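Transcriptional regulator (PDB 5JUF) is the competence regulator ComR, a quorum-sensing transcriptional activator of the RNPP family that couples a helix-turn-helix DNA-binding region to tetratricopeptide-type helical repeats, here without bound peptide. Local coordinates at residues Asp5-Arg10 with Asp68-Thr73; Arg15-Met20 with Leu59-Thr64; Thr33-Ile38 with Ile144-Phe149; Ile72-Glu77 with Ile114-Glu119. All coordinates share one frame; numbering follows the deposited sequence.

Contact 1: Asp5-Arg10 with Asp68-Thr73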
loop_
_atom_site.group_PDB
_atom_site.type_symbol
_atom_site.label_atom_id
_atom_site.label_comp_id
_atom_site.label_asym_id
_atom_site.label_seq_id
_atom_site.Cartn_x
_atom_site.Cartn_y
_atom_site.Cartn_z
ATOM N N ASP A 5 -10.810 -24.772 2.472
ATOM C CA ASP A 5 -11.848 -25.494 3.209
ATOM C C ASP A 5 -11.255 -26.438 4.252
ATOM O O ASP A 5 -11.799 -26.582 5.350
ATOM C CB ASP A 5 -12.723 -26.312 2.251
ATOM C CG ASP A 5 -13.463 -25.462 1.236
ATOM O OD1 ASP A 5 -13.819 -24.312 1.544
ATOM O OD2 ASP A 5 -13.707 -25.969 0.121
ATOM N N SER A 6 -10.172 -27.140 3.902
ATOM C CA SER A 6 -9.643 -28.185 4.777
ATOM C C SER A 6 -9.047 -27.585 6.047
ATOM O O SER A 6 -9.344 -28.027 7.165
ATOM C CB SER A 6 -8.596 -29.004 4.014
ATOM O OG SER A 6 -8.020 -29.999 4.837
ATOM N N ILE A 7 -8.205 -26.570 5.884
ATOM C CA ILE A 7 -7.605 -25.876 7.020
ATOM C C ILE A 7 -8.668 -25.171 7.851
ATOM O O ILE A 7 -8.644 -25.227 9.089
ATOM C CB ILE A 7 -6.543 -24.894 6.504
ATOM C CG1 ILE A 7 -5.351 -25.679 5.944
ATOM C CG2 ILE A 7 -6.118 -23.914 7.579
ATOM C CD1 ILE A 7 -4.422 -24.800 5.122
ATOM N N GLY A 8 -9.602 -24.480 7.192
ATOM C CA GLY A 8 -10.648 -23.787 7.931
ATOM C C GLY A 8 -11.473 -24.726 8.790
ATOM O O GLY A 8 -11.761 -24.431 9.954
ATOM N N LEU A 9 -11.848 -25.879 8.232
ATOM C CA LEU A 9 -12.625 -26.850 8.991
ATOM C C LEU A 9 -11.847 -27.370 10.191
ATOM O O LEU A 9 -12.415 -27.554 11.275
ATOM C CB LEU A 9 -13.047 -28.009 8.087
ATOM C CG LEU A 9 -13.920 -29.038 8.809
ATOM C CD1 LEU A 9 -15.206 -28.391 9.328
ATOM C CD2 LEU A 9 -14.234 -30.231 7.916
ATOM N N ARG A 10 -10.549 -27.625 10.012
ATOM C CA ARG A 10 -9.702 -28.097 11.106
ATOM C C ARG A 10 -9.640 -27.077 12.239
ATOM O O ARG A 10 -9.728 -27.436 13.423
ATOM C CB ARG A 10 -8.300 -28.375 10.558
ATOM C CG ARG A 10 -7.495 -29.427 11.265
ATOM C CD ARG A 10 -6.253 -29.810 10.434
ATOM N NE ARG A 10 -6.582 -30.625 9.269
ATOM C CZ ARG A 10 -6.330 -30.311 8.001
ATOM N NH1 ARG A 10 -6.699 -31.144 7.042
ATOM N NH2 ARG A 10 -5.715 -29.182 7.675
ATOM N N ASP A 68 -1.895 -30.675 9.056
ATOM C CA ASP A 68 -1.859 -32.090 8.711
ATOM C C ASP A 68 -0.973 -32.261 7.485
ATOM O O ASP A 68 0.208 -31.903 7.519
ATOM C CB ASP A 68 -3.269 -32.636 8.467
ATOM C CG ASP A 68 -3.350 -34.150 8.617
ATOM O OD1 ASP A 68 -2.298 -34.834 8.556
ATOM O OD2 ASP A 68 -4.481 -34.651 8.800
ATOM N N GLN A 69 -1.539 -32.765 6.389
ATOM C CA GLN A 69 -0.799 -32.938 5.144
ATOM C C GLN A 69 -0.991 -31.784 4.172
ATOM O O GLN A 69 -0.497 -31.855 3.045
ATOM C CB GLN A 69 -1.198 -34.251 4.462
ATOM C CG GLN A 69 -0.830 -35.491 5.259
ATOM C CD GLN A 69 0.659 -35.582 5.540
ATOM O OE1 GLN A 69 1.122 -35.212 6.619
ATOM N NE2 GLN A 69 1.418 -36.074 4.565
ATOM N N ASP A 70 -1.698 -30.734 4.573
ATOM C CA ASP A 70 -1.872 -29.574 3.714
ATOM C C ASP A 70 -0.588 -28.755 3.655
ATOM O O ASP A 70 0.159 -28.648 4.632
ATOM C CB ASP A 70 -3.028 -28.702 4.209
ATOM C CG ASP A 70 -4.372 -29.406 4.125
ATOM O OD1 ASP A 70 -4.556 -30.241 3.210
ATOM O OD2 ASP A 70 -5.242 -29.134 4.979
ATOM N N ASN A 71 -0.341 -28.169 2.489
ATOM C CA ASN A 71 0.872 -27.407 2.211
ATOM C C ASN A 71 0.460 -25.997 1.805
ATOM O O ASN A 71 -0.133 -25.806 0.740
ATOM C CB ASN A 71 1.682 -28.088 1.106
ATOM C CG ASN A 71 3.077 -27.517 0.962
ATOM O OD1 ASN A 71 3.330 -26.368 1.319
ATOM N ND2 ASN A 71 3.995 -28.324 0.437
ATOM N N ILE A 72 0.764 -25.013 2.647
ATOM C CA ILE A 72 0.459 -23.626 2.336
ATOM C C ILE A 72 1.685 -22.882 1.800
ATOM O O ILE A 72 1.693 -21.654 1.785
ATOM C CB ILE A 72 -0.142 -22.884 3.541
ATOM C CG1 ILE A 72 0.892 -22.720 4.657
ATOM C CG2 ILE A 72 -1.373 -23.593 4.046
ATOM C CD1 ILE A 72 0.454 -21.751 5.741
ATOM N N THR A 73 2.724 -23.600 1.367
ATOM C CA THR A 73 3.904 -22.928 0.826
ATOM C C THR A 73 3.515 -22.082 -0.378
ATOM O O THR A 73 2.896 -22.581 -1.324
ATOM C CB THR A 73 4.979 -23.943 0.429
ATOM O OG1 THR A 73 5.489 -24.584 1.605
ATOM C CG2 THR A 73 6.120 -23.248 -0.300
#

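Contact 2: Arg15-Met20 with Leu59-Thr64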
loop_
_atom_site.group_PDB
_atom_site.type_symbol
_atom_site.label_atom_id
_atom_site.label_comp_id
_atom_site.label_asym_id
_atom_site.label_seq_id
_atom_site.Cartn_x
_atom_site.Cartn_y
_atom_site.Cartn_z
ATOM N N ARG A 15 -11.388 -25.183 17.615
ATOM C CA ARG A 15 -11.934 -24.083 18.412
ATOM C C ARG A 15 -13.226 -24.500 19.110
ATOM O O ARG A 15 -13.404 -24.265 20.313
ATOM C CB ARG A 15 -12.184 -22.852 17.538
ATOM C CG ARG A 15 -12.637 -21.658 18.371
ATOM C CD ARG A 15 -12.932 -20.409 17.533
ATOM N NE ARG A 15 -13.873 -20.638 16.444
ATOM C CZ ARG A 15 -15.189 -20.762 16.602
ATOM N NH1 ARG A 15 -15.737 -20.708 17.819
ATOM N NH2 ARG A 15 -15.957 -20.935 15.541
ATOM N N GLU A 16 -14.136 -25.139 18.370
ATOM C CA GLU A 16 -15.400 -25.559 18.968
ATOM C C GLU A 16 -15.193 -26.680 19.986
ATOM O O GLU A 16 -15.863 -26.709 21.030
ATOM C CB GLU A 16 -16.380 -25.981 17.870
ATOM C CG GLU A 16 -16.850 -24.820 17.020
ATOM C CD GLU A 16 -17.800 -25.255 15.932
ATOM O OE1 GLU A 16 -17.815 -26.456 15.609
ATOM O OE2 GLU A 16 -18.530 -24.394 15.393
ATOM N N ARG A 17 -14.270 -27.608 19.707
ATOM C CA ARG A 17 -13.960 -28.654 20.687
ATOM C C ARG A 17 -13.522 -28.048 22.016
ATOM O O ARG A 17 -13.858 -28.570 23.088
ATOM C CB ARG A 17 -12.867 -29.595 20.145
ATOM C CG ARG A 17 -12.739 -30.909 20.933
ATOM C CD ARG A 17 -11.489 -31.725 20.561
ATOM N NE ARG A 17 -10.251 -31.016 20.891
ATOM C CZ ARG A 17 -9.671 -31.016 22.092
ATOM N NH1 ARG A 17 -10.209 -31.691 23.100
ATOM N NH2 ARG A 17 -8.550 -30.340 22.288
ATOM N N GLN A 18 -12.762 -26.948 21.968
ATOM C CA GLN A 18 -12.331 -26.263 23.182
ATOM C C GLN A 18 -13.392 -25.320 23.734
ATOM O O GLN A 18 -13.125 -24.639 24.727
ATOM C CB GLN A 18 -11.032 -25.484 22.926
ATOM C CG GLN A 18 -9.852 -26.387 22.552
ATOM C CD GLN A 18 -8.523 -25.653 22.471
ATOM O OE1 GLN A 18 -8.346 -24.584 23.051
ATOM N NE2 GLN A 18 -7.577 -26.235 21.749
ATOM N N GLN A 19 -14.582 -25.287 23.132
ATOM C CA GLN A 19 -15.681 -24.414 23.572
ATOM C C GLN A 19 -15.224 -22.957 23.648
ATOM O O GLN A 19 -15.608 -22.199 24.537
ATOM C CB GLN A 19 -16.272 -24.879 24.910
ATOM C CG GLN A 19 -16.994 -26.255 24.867
ATOM C CD GLN A 19 -18.150 -26.324 23.861
ATOM O OE1 GLN A 19 -18.817 -25.323 23.575
ATOM N NE2 GLN A 19 -18.396 -27.522 23.328
ATOM N N MET A 20 -14.387 -22.562 22.704
ATOM C CA MET A 20 -13.824 -21.223 22.667
ATOM C C MET A 20 -14.578 -20.381 21.650
ATOM O O MET A 20 -14.820 -20.826 20.522
ATOM C CB MET A 20 -12.339 -21.266 22.309
ATOM C CG MET A 20 -11.664 -19.916 22.332
ATOM S SD MET A 20 -9.968 -19.974 21.725
ATOM C CE MET A 20 -9.134 -20.923 23.000
ATOM N N LEU A 59 -4.897 -21.836 20.188
ATOM C CA LEU A 59 -5.478 -23.162 20.363
ATOM C C LEU A 59 -4.555 -24.133 21.085
ATOM O O LEU A 59 -4.979 -25.253 21.402
ATOM C CB LEU A 59 -5.881 -23.758 19.008
ATOM C CG LEU A 59 -7.032 -23.012 18.340
ATOM C CD1 LEU A 59 -7.319 -23.597 16.977
ATOM C CD2 LEU A 59 -8.298 -23.046 19.232
ATOM N N GLY A 60 -3.330 -23.727 21.396
ATOM C CA GLY A 60 -2.379 -24.675 21.949
ATOM C C GLY A 60 -2.050 -25.811 21.006
ATOM O O GLY A 60 -1.847 -26.944 21.451
ATOM N N LYS A 61 -2.009 -25.542 19.711
ATOM C CA LYS A 61 -1.680 -26.530 18.703
ATOM C C LYS A 61 -0.409 -26.095 17.982
ATOM O O LYS A 61 -0.034 -24.919 18.011
ATOM C CB LYS A 61 -2.844 -26.690 17.707
ATOM C CG LYS A 61 -4.045 -27.455 18.264
ATOM C CD LYS A 61 -3.770 -28.956 18.224
ATOM C CE LYS A 61 -4.899 -29.768 18.821
ATOM N NZ LYS A 61 -5.059 -29.483 20.270
ATOM N N SER A 62 0.269 -27.043 17.343
ATOM C CA SER A 62 1.338 -26.644 16.441
ATOM C C SER A 62 0.748 -26.318 15.076
ATOM O O SER A 62 -0.346 -26.770 14.724
ATOM C CB SER A 62 2.394 -27.742 16.300
ATOM O OG SER A 62 1.845 -28.862 15.635
ATOM N N MET A 63 1.485 -25.510 14.307
ATOM C CA MET A 63 1.084 -25.282 12.925
ATOM C C MET A 63 1.013 -26.594 12.157
ATOM O O MET A 63 0.125 -26.773 11.314
ATOM C CB MET A 63 2.042 -24.300 12.248
ATOM C CG MET A 63 1.858 -22.857 12.718
ATOM S SD MET A 63 2.684 -21.631 11.684
ATOM C CE MET A 63 4.375 -22.206 11.782
ATOM N N THR A 64 1.902 -27.539 12.480
ATOM C CA THR A 64 1.891 -28.840 11.825
ATOM C C THR A 64 0.560 -29.548 12.034
ATOM O O THR A 64 -0.024 -30.094 11.089
ATOM C CB THR A 64 3.038 -29.699 12.362
ATOM O OG1 THR A 64 4.284 -29.017 12.167
ATOM C CG2 THR A 64 3.075 -31.039 11.653
#

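Contact 3: Thr33-Ile38 with Ile144-Phe149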
loop_
_atom_site.group_PDB
_atom_site.type_symbol
_atom_site.label_atom_id
_atom_site.label_comp_id
_atom_site.label_asym_id
_atom_site.label_seq_id
_atom_site.Cartn_x
_atom_site.Cartn_y
_atom_site.Cartn_z
ATOM N N THR A 33 -8.923 -10.661 13.328
ATOM C CA THR A 33 -10.252 -10.164 13.677
ATOM C C THR A 33 -11.277 -11.286 13.560
ATOM O O THR A 33 -11.035 -12.319 12.925
ATOM C CB THR A 33 -10.677 -8.996 12.778
ATOM O OG1 THR A 33 -11.028 -9.490 11.481
ATOM C CG2 THR A 33 -9.542 -7.962 12.648
ATOM N N VAL A 34 -12.452 -11.057 14.161
ATOM C CA VAL A 34 -13.506 -12.067 14.105
ATOM C C VAL A 34 -13.935 -12.323 12.665
ATOM O O VAL A 34 -14.080 -13.477 12.251
ATOM C CB VAL A 34 -14.689 -11.674 15.013
ATOM C CG1 VAL A 34 -15.901 -12.594 14.773
ATOM C CG2 VAL A 34 -14.249 -11.762 16.478
ATOM N N ARG A 35 -14.130 -11.268 11.868
ATOM C CA ARG A 35 -14.509 -11.496 10.466
ATOM C C ARG A 35 -13.408 -12.241 9.699
ATOM O O ARG A 35 -13.702 -13.108 8.869
ATOM C CB ARG A 35 -14.861 -10.172 9.771
ATOM C CG ARG A 35 -16.168 -9.531 10.308
ATOM C CD ARG A 35 -16.598 -8.279 9.538
ATOM N NE ARG A 35 -15.676 -7.158 9.718
ATOM C CZ ARG A 35 -15.843 -5.959 9.172
ATOM N NH1 ARG A 35 -16.904 -5.715 8.415
ATOM N NH2 ARG A 35 -14.956 -5.004 9.384
ATOM N N GLN A 36 -12.139 -11.936 9.978
ATOM C CA GLN A 36 -11.049 -12.688 9.352
ATOM C C GLN A 36 -11.103 -14.158 9.742
ATOM O O GLN A 36 -10.883 -15.040 8.902
ATOM C CB GLN A 36 -9.689 -12.093 9.735
ATOM C CG GLN A 36 -9.381 -10.746 9.050
ATOM C CD GLN A 36 -8.223 -9.994 9.687
ATOM O OE1 GLN A 36 -7.634 -10.438 10.682
ATOM N NE2 GLN A 36 -7.895 -8.833 9.119
ATOM N N LEU A 37 -11.396 -14.444 11.016
ATOM C CA LEU A 37 -11.470 -15.832 11.443
ATOM C C LEU A 37 -12.674 -16.533 10.820
ATOM O O LEU A 37 -12.561 -17.685 10.395
ATOM C CB LEU A 37 -11.501 -15.923 12.974
ATOM C CG LEU A 37 -11.694 -17.339 13.553
ATOM C CD1 LEU A 37 -10.575 -18.300 13.133
ATOM C CD2 LEU A 37 -11.809 -17.277 15.090
ATOM N N ILE A 38 -13.815 -15.842 10.708
ATOM C CA ILE A 38 -14.991 -16.428 10.053
ATOM C C ILE A 38 -14.666 -16.838 8.621
ATOM O O ILE A 38 -15.040 -17.930 8.160
ATOM C CB ILE A 38 -16.177 -15.446 10.088
ATOM C CG1 ILE A 38 -16.755 -15.357 11.502
ATOM C CG2 ILE A 38 -17.262 -15.874 9.103
ATOM C CD1 ILE A 38 -17.753 -14.211 11.668
ATOM N N ILE A 144 -12.843 -6.460 3.586
ATOM C CA ILE A 144 -11.551 -7.020 3.961
ATOM C C ILE A 144 -10.565 -5.912 4.298
ATOM O O ILE A 144 -9.843 -5.992 5.299
ATOM C CB ILE A 144 -11.028 -7.927 2.834
ATOM C CG1 ILE A 144 -11.988 -9.119 2.668
ATOM C CG2 ILE A 144 -9.580 -8.357 3.107
ATOM C CD1 ILE A 144 -11.669 -10.021 1.495
ATOM N N TYR A 145 -10.513 -4.871 3.463
ATOM C CA TYR A 145 -9.693 -3.704 3.765
ATOM C C TYR A 145 -9.984 -3.133 5.155
ATOM O O TYR A 145 -9.052 -2.763 5.879
ATOM C CB TYR A 145 -9.913 -2.642 2.687
ATOM C CG TYR A 145 -9.532 -1.265 3.149
ATOM C CD1 TYR A 145 -8.198 -0.881 3.222
ATOM C CD2 TYR A 145 -10.507 -0.341 3.510
ATOM C CE1 TYR A 145 -7.843 0.388 3.639
ATOM C CE2 TYR A 145 -10.164 0.922 3.939
ATOM C CZ TYR A 145 -8.821 1.278 4.003
ATOM O OH TYR A 145 -8.477 2.541 4.420
ATOM N N GLU A 146 -11.267 -3.015 5.536
ATOM C CA GLU A 146 -11.611 -2.369 6.810
ATOM C C GLU A 146 -10.842 -2.992 7.969
ATOM O O GLU A 146 -10.251 -2.289 8.794
ATOM C CB GLU A 146 -13.114 -2.475 7.100
ATOM C CG GLU A 146 -14.002 -1.556 6.320
ATOM C CD GLU A 146 -15.476 -1.783 6.635
ATOM O OE1 GLU A 146 -15.811 -2.672 7.465
ATOM O OE2 GLU A 146 -16.297 -1.060 6.050
ATOM N N ASP A 147 -10.845 -4.318 8.049
ATOM C CA ASP A 147 -10.192 -4.979 9.171
ATOM C C ASP A 147 -8.672 -4.921 9.060
ATOM O O ASP A 147 -7.981 -4.774 10.076
ATOM C CB ASP A 147 -10.671 -6.421 9.277
ATOM C CG ASP A 147 -11.970 -6.547 10.098
ATOM O OD1 ASP A 147 -12.431 -5.532 10.662
ATOM O OD2 ASP A 147 -12.499 -7.673 10.206
ATOM N N LEU A 148 -8.125 -5.040 7.847
ATOM C CA LEU A 148 -6.679 -4.907 7.718
ATOM C C LEU A 148 -6.227 -3.509 8.115
ATOM O O LEU A 148 -5.189 -3.350 8.767
ATOM C CB LEU A 148 -6.234 -5.260 6.292
ATOM C CG LEU A 148 -6.058 -6.780 6.096
ATOM C CD1 LEU A 148 -5.989 -7.130 4.621
ATOM C CD2 LEU A 148 -4.791 -7.229 6.807
ATOM N N PHE A 149 -7.014 -2.483 7.777
ATOM C CA PHE A 149 -6.640 -1.128 8.173
ATOM C C PHE A 149 -6.777 -0.913 9.682
ATOM O O PHE A 149 -5.982 -0.173 10.282
ATOM C CB PHE A 149 -7.468 -0.094 7.409
ATOM C CG PHE A 149 -7.047 1.323 7.680
ATOM C CD1 PHE A 149 -5.757 1.743 7.374
ATOM C CD2 PHE A 149 -7.926 2.230 8.247
ATOM C CE1 PHE A 149 -5.353 3.047 7.627
ATOM C CE2 PHE A 149 -7.526 3.540 8.497
ATOM C CZ PHE A 149 -6.239 3.944 8.188
HETATM O O HOH W 1 -18.419 -2.815 8.434
HETATM O O HOH W 2 -9.394 -8.322 6.735
#

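Contact 4: Ile72-Glu77 with Ile114-Glu119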
loop_
_atom_site.group_PDB
_atom_site.type_symbol
_atom_site.label_atom_id
_atom_site.label_comp_id
_atom_site.label_asym_id
_atom_site.label_seq_id
_atom_site.Cartn_x
_atom_site.Cartn_y
_atom_site.Cartn_z
ATOM N N ILE A 72 0.764 -25.013 2.647
ATOM C CA ILE A 72 0.459 -23.626 2.336
ATOM C C ILE A 72 1.685 -22.882 1.800
ATOM O O ILE A 72 1.693 -21.654 1.785
ATOM C CB ILE A 72 -0.142 -22.884 3.541
ATOM C CG1 ILE A 72 0.892 -22.720 4.657
ATOM C CG2 ILE A 72 -1.373 -23.593 4.046
ATOM C CD1 ILE A 72 0.454 -21.751 5.741
ATOM N N THR A 73 2.724 -23.600 1.367
ATOM C CA THR A 73 3.904 -22.928 0.826
ATOM C C THR A 73 3.515 -22.082 -0.378
ATOM O O THR A 73 2.896 -22.581 -1.324
ATOM C CB THR A 73 4.979 -23.943 0.429
ATOM O OG1 THR A 73 5.489 -24.584 1.605
ATOM C CG2 THR A 73 6.120 -23.248 -0.300
ATOM N N ILE A 74 3.847 -20.797 -0.332
ATOM C CA ILE A 74 3.607 -19.890 -1.452
ATOM C C ILE A 74 4.812 -19.985 -2.383
ATOM O O ILE A 74 5.939 -19.728 -1.938
ATOM C CB ILE A 74 3.375 -18.447 -0.986
ATOM C CG1 ILE A 74 2.108 -18.346 -0.128
ATOM C CG2 ILE A 74 3.212 -17.519 -2.202
ATOM C CD1 ILE A 74 1.954 -17.003 0.563
ATOM N N PRO A 75 4.628 -20.366 -3.645
ATOM C CA PRO A 75 5.776 -20.508 -4.546
ATOM C C PRO A 75 6.521 -19.193 -4.702
ATOM O O PRO A 75 5.927 -18.113 -4.726
ATOM C CB PRO A 75 5.136 -20.950 -5.865
ATOM C CG PRO A 75 3.800 -21.526 -5.466
ATOM C CD PRO A 75 3.356 -20.681 -4.312
ATOM N N ASP A 76 7.847 -19.289 -4.793
ATOM C CA ASP A 76 8.645 -18.077 -4.931
ATOM C C ASP A 76 8.290 -17.321 -6.205
ATOM O O ASP A 76 8.423 -16.093 -6.255
ATOM C CB ASP A 76 10.130 -18.433 -4.872
ATOM C CG ASP A 76 10.547 -18.905 -3.476
ATOM O OD1 ASP A 76 10.251 -18.188 -2.489
ATOM O OD2 ASP A 76 11.131 -19.999 -3.346
ATOM N N GLU A 77 7.804 -18.027 -7.227
ATOM C CA GLU A 77 7.390 -17.356 -8.453
ATOM C C GLU A 77 6.286 -16.332 -8.200
ATOM O O GLU A 77 6.192 -15.333 -8.924
ATOM C CB GLU A 77 6.930 -18.381 -9.482
ATOM C CG GLU A 77 6.346 -17.754 -10.724
ATOM C CD GLU A 77 6.039 -18.769 -11.792
ATOM O OE1 GLU A 77 6.243 -18.455 -12.982
ATOM O OE2 GLU A 77 5.604 -19.884 -11.440
ATOM N N ILE A 114 -3.713 -20.558 -3.522
ATOM C CA ILE A 114 -2.637 -20.706 -2.541
ATOM C C ILE A 114 -2.319 -19.397 -1.816
ATOM O O ILE A 114 -1.447 -19.383 -0.936
ATOM C CB ILE A 114 -1.373 -21.298 -3.210
ATOM C CG1 ILE A 114 -0.336 -21.791 -2.199
ATOM C CG2 ILE A 114 -0.707 -20.291 -4.149
ATOM C CD1 ILE A 114 -0.843 -22.836 -1.252
ATOM N N LEU A 115 -3.034 -18.261 -2.150
ATOM C CA LEU A 115 -2.682 -16.997 -1.497
ATOM C C LEU A 115 -3.571 -16.704 -0.295
ATOM O O LEU A 115 -4.792 -16.901 -0.360
ATOM C CB LEU A 115 -2.808 -15.837 -2.482
ATOM C CG LEU A 115 -1.801 -15.837 -3.631
ATOM C CD1 LEU A 115 -2.130 -14.715 -4.622
ATOM C CD2 LEU A 115 -0.408 -15.669 -3.055
ATOM N N PRO A 116 -2.976 -16.198 0.784
ATOM C CA PRO A 116 -3.779 -15.741 1.924
ATOM C C PRO A 116 -4.496 -14.440 1.604
ATOM O O PRO A 116 -4.172 -13.721 0.653
ATOM C CB PRO A 116 -2.744 -15.539 3.038
ATOM C CG PRO A 116 -1.463 -15.201 2.291
ATOM C CD PRO A 116 -1.526 -16.055 1.029
ATOM N N GLU A 117 -5.483 -14.140 2.449
ATOM C CA GLU A 117 -6.338 -12.971 2.249
ATOM C C GLU A 117 -5.537 -11.676 2.108
ATOM O O GLU A 117 -5.877 -10.816 1.293
ATOM C CB GLU A 117 -7.305 -12.872 3.430
ATOM C CG GLU A 117 -8.227 -11.681 3.428
ATOM C CD GLU A 117 -9.180 -11.724 4.614
ATOM O OE1 GLU A 117 -9.969 -12.692 4.710
ATOM O OE2 GLU A 117 -9.110 -10.808 5.463
ATOM N N GLU A 118 -4.474 -11.514 2.902
ATOM C CA GLU A 118 -3.688 -10.279 2.844
ATOM C C GLU A 118 -3.071 -10.062 1.463
ATOM O O GLU A 118 -3.015 -8.927 0.964
ATOM C CB GLU A 118 -2.586 -10.305 3.904
ATOM C CG GLU A 118 -3.083 -10.553 5.327
ATOM C CD GLU A 118 -2.971 -12.005 5.765
ATOM O OE1 GLU A 118 -3.572 -12.885 5.113
ATOM O OE2 GLU A 118 -2.286 -12.258 6.782
ATOM N N GLU A 119 -2.575 -11.133 0.840
ATOM C CA GLU A 119 -1.949 -10.980 -0.471
ATOM C C GLU A 119 -2.978 -10.669 -1.541
ATOM O O GLU A 119 -2.750 -9.817 -2.402
ATOM C CB GLU A 119 -1.172 -12.247 -0.842
ATOM C CG GLU A 119 0.061 -12.470 0.007
ATOM C CD GLU A 119 1.124 -11.396 -0.209
ATOM O OE1 GLU A 119 1.184 -10.839 -1.324
ATOM O OE2 GLU A 119 1.886 -11.098 0.737
HETATM O O HOH W 3 -0.452 -20.188 1.314
#

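Contact 1: Asp5-Arg10 with Asp68-Thr73
Asp70, Arg10 and Ile7 bury most of the surface between helix 3-17 and the loop that leaves helix 63-67. The polar bonds converge on one carboxylate oxygen: Asp70 OD2 accepts from Arg10 NH2 at 2.7 Å in a nearly straight bond (162°), forming a salt bridge, and from Ser6 OG at 2.9 Å. The hydroxyl takes the syn lone pair of OD2, whereas NH2 comes from the anti side, well out of the carboxylate plane, although the oxygen itself lies in the guanidinium plane; a weaker bond from Arg10 NH1 adds to the grip. Arg10 and Asp70 meet tip to tip because the arginine chain bends at chi3 (-74°), curling back over its own helix. NH2 has a second acceptor, Leu66 O, and its two bonds probably fix the rotation of the guanidinium, with Ser6 O over one face and Asp68 CB over the other, 3.9 Å from Arg10 CZ. Next to the polar cluster Ile7 runs past Asp70 and ends against Ile72, where Ile7 CD1 and Ile72 CG2 approach to 3.5 Å, a tight contact between side chains crossing nearly at right angles. The contact lies at the surface, fastening the loop after helix 63-67 onto helix 3-17; Leu67 of helix 63-67 touches both isoleucines, while Leu49 and Leu52 of helix 49-59 pack on Ile72.

Contact 2: Arg15-Met20 with Leu59-Thr64
Two helix C-termini of the helix-turn-helix region meet here, each closed by a Schellman motif, and Gln18 of one bonds to Leu59 of the other. Gln18 NE2 donates to Leu59 O at 2.8 Å; the bond is almost straight (172°), with the oxygen in the plane of the amide. The glutamine reaches this far because its chain is extended beyond CG, and NE2 also donates to Glu14 OE1. Beside the bond, Leu59 CD2 rests on the backbone of helix 3-17, 3.9 Å from Arg15 CA, and Met20 SD lies 4.3 Å from the same CD2. Gln19 and Gly60, both with positive phi, are the residues at which the two helices end. Leu25 of helix 22-26 touches Leu59, Met20 and Arg15, extending this packing into the next helix. Within 15-20, Arg15 NH1 donates to Met20 O at 2.9 Å, with that oxygen in the guanidinium plane, while its NE forms a salt bridge with Glu41. Nearby, Arg17 NH2 and Lys61 NZ stand 4.1 Å apart; Glu14 OE1 forms salt bridges with both, which probably offsets the repulsion between them.

Contact 3: Thr33-Ile38 with Ile144-Phe149
Asp147 OD2 is gripped from opposite faces of its carboxylate: Thr33 OG1 donates to it at 2.7 Å from one, and Arg35 NE reaches it at 3.3 Å from the other. Arg35 approaches Asp147 side-on, its NH2 adding a nearly straight bond (167°) to the second oxygen, OD1, at 2.9 Å. The guanidinium and carboxylate planes stand 71° apart, and NE and NH2 both meet their oxygens from above the carboxylate plane. The same NH2 also donates to Glu146 OE1 at 3.1 Å, on its anti lone pair, so one arginine forms a salt-bridge network with two consecutive acidic residues; a water also links Glu146 OE1 to Arg35 NH1. Thr33 has a further task as N-cap of helix 34-41: OG1 accepts from Gln36 N at 3.1 Å, and Gln36 OE1 accepts from Thr33 N, the two halves of a capping box. With its carbonyl used in this way, Gln36 turns its NE2 toward helix 139-152, 3.7 Å from Asp147 CB, where a second water links NE2 to Ile144 O and Gln151 OE1 accepts from NE2 as well. The contact joins the helix-turn-helix region to the tetratricopeptide region, the segment axes crossing at -128° and 10.2 Å apart. Glu117 of helix 117-130 packs against Gln36 and Ile144, Arg51 of helix 49-59 touches Gln36 and Leu148, and helix 160-173 stacks aromatic rings on Tyr145 and Phe149.

Contact 4: Ile72-Glu77 with Ile114-Glu119
Ile74 projects its longer branch across segment 114-119, meeting a different residue at almost every atom. From CB, CG1 passes 3.8 Å from Ile114 O, and CD1 ends 3.6 Å from Pro116 CD, the two side chains meeting tip to tip. CG1 stands anti to the carbonyl carbon (chi1 -64°), which leaves the other branch, CG2, to touch Leu115 CD2 at 4.2 Å. Here the loop after helix 63-67 runs into helix 76-86 and lies beside the turn that leads into helix 117-130, two elements of the tetratricopeptide region; Pro116 holds the N-cap position of the second helix. Ile114 reaches back the other way. Its CG1 lies 3.4 Å from Thr73 O, CD1 is near Ile72 CA, and CG2 packs against Pro75 CD at 4.1 Å. No direct hydrogen bond joins the segments, but a water donates to both Ile72 O and Ile114 O, at 2.6 Å each. Tyr79 of helix 76-86 packs on Ile74, and Leu3 of helix 3-17 on Ile114.

Overall arrangement
From the N terminus, helix 3-17 supplies the first segment of both contact 1 and contact 2. Contact 2 closes the loop from 15-20 to 59-64 and is nested within the longer loop closed by contact 1, whose second segment is the linker after helix 63-67. Contact 4 opens on that linker, sharing Ile72 and Thr73 with contact 1, and ties it to the turn before helix 117-130. Contact 3 crosses contacts 1 and 2 and encloses contact 4. It touches contact 2 where Arg15 meets Leu37, and contact 4 where Leu148 packs on Glu118. Contact 3 and the linker held by contacts 1 and 4 thus both tie the helix-turn-helix and repeat regions together.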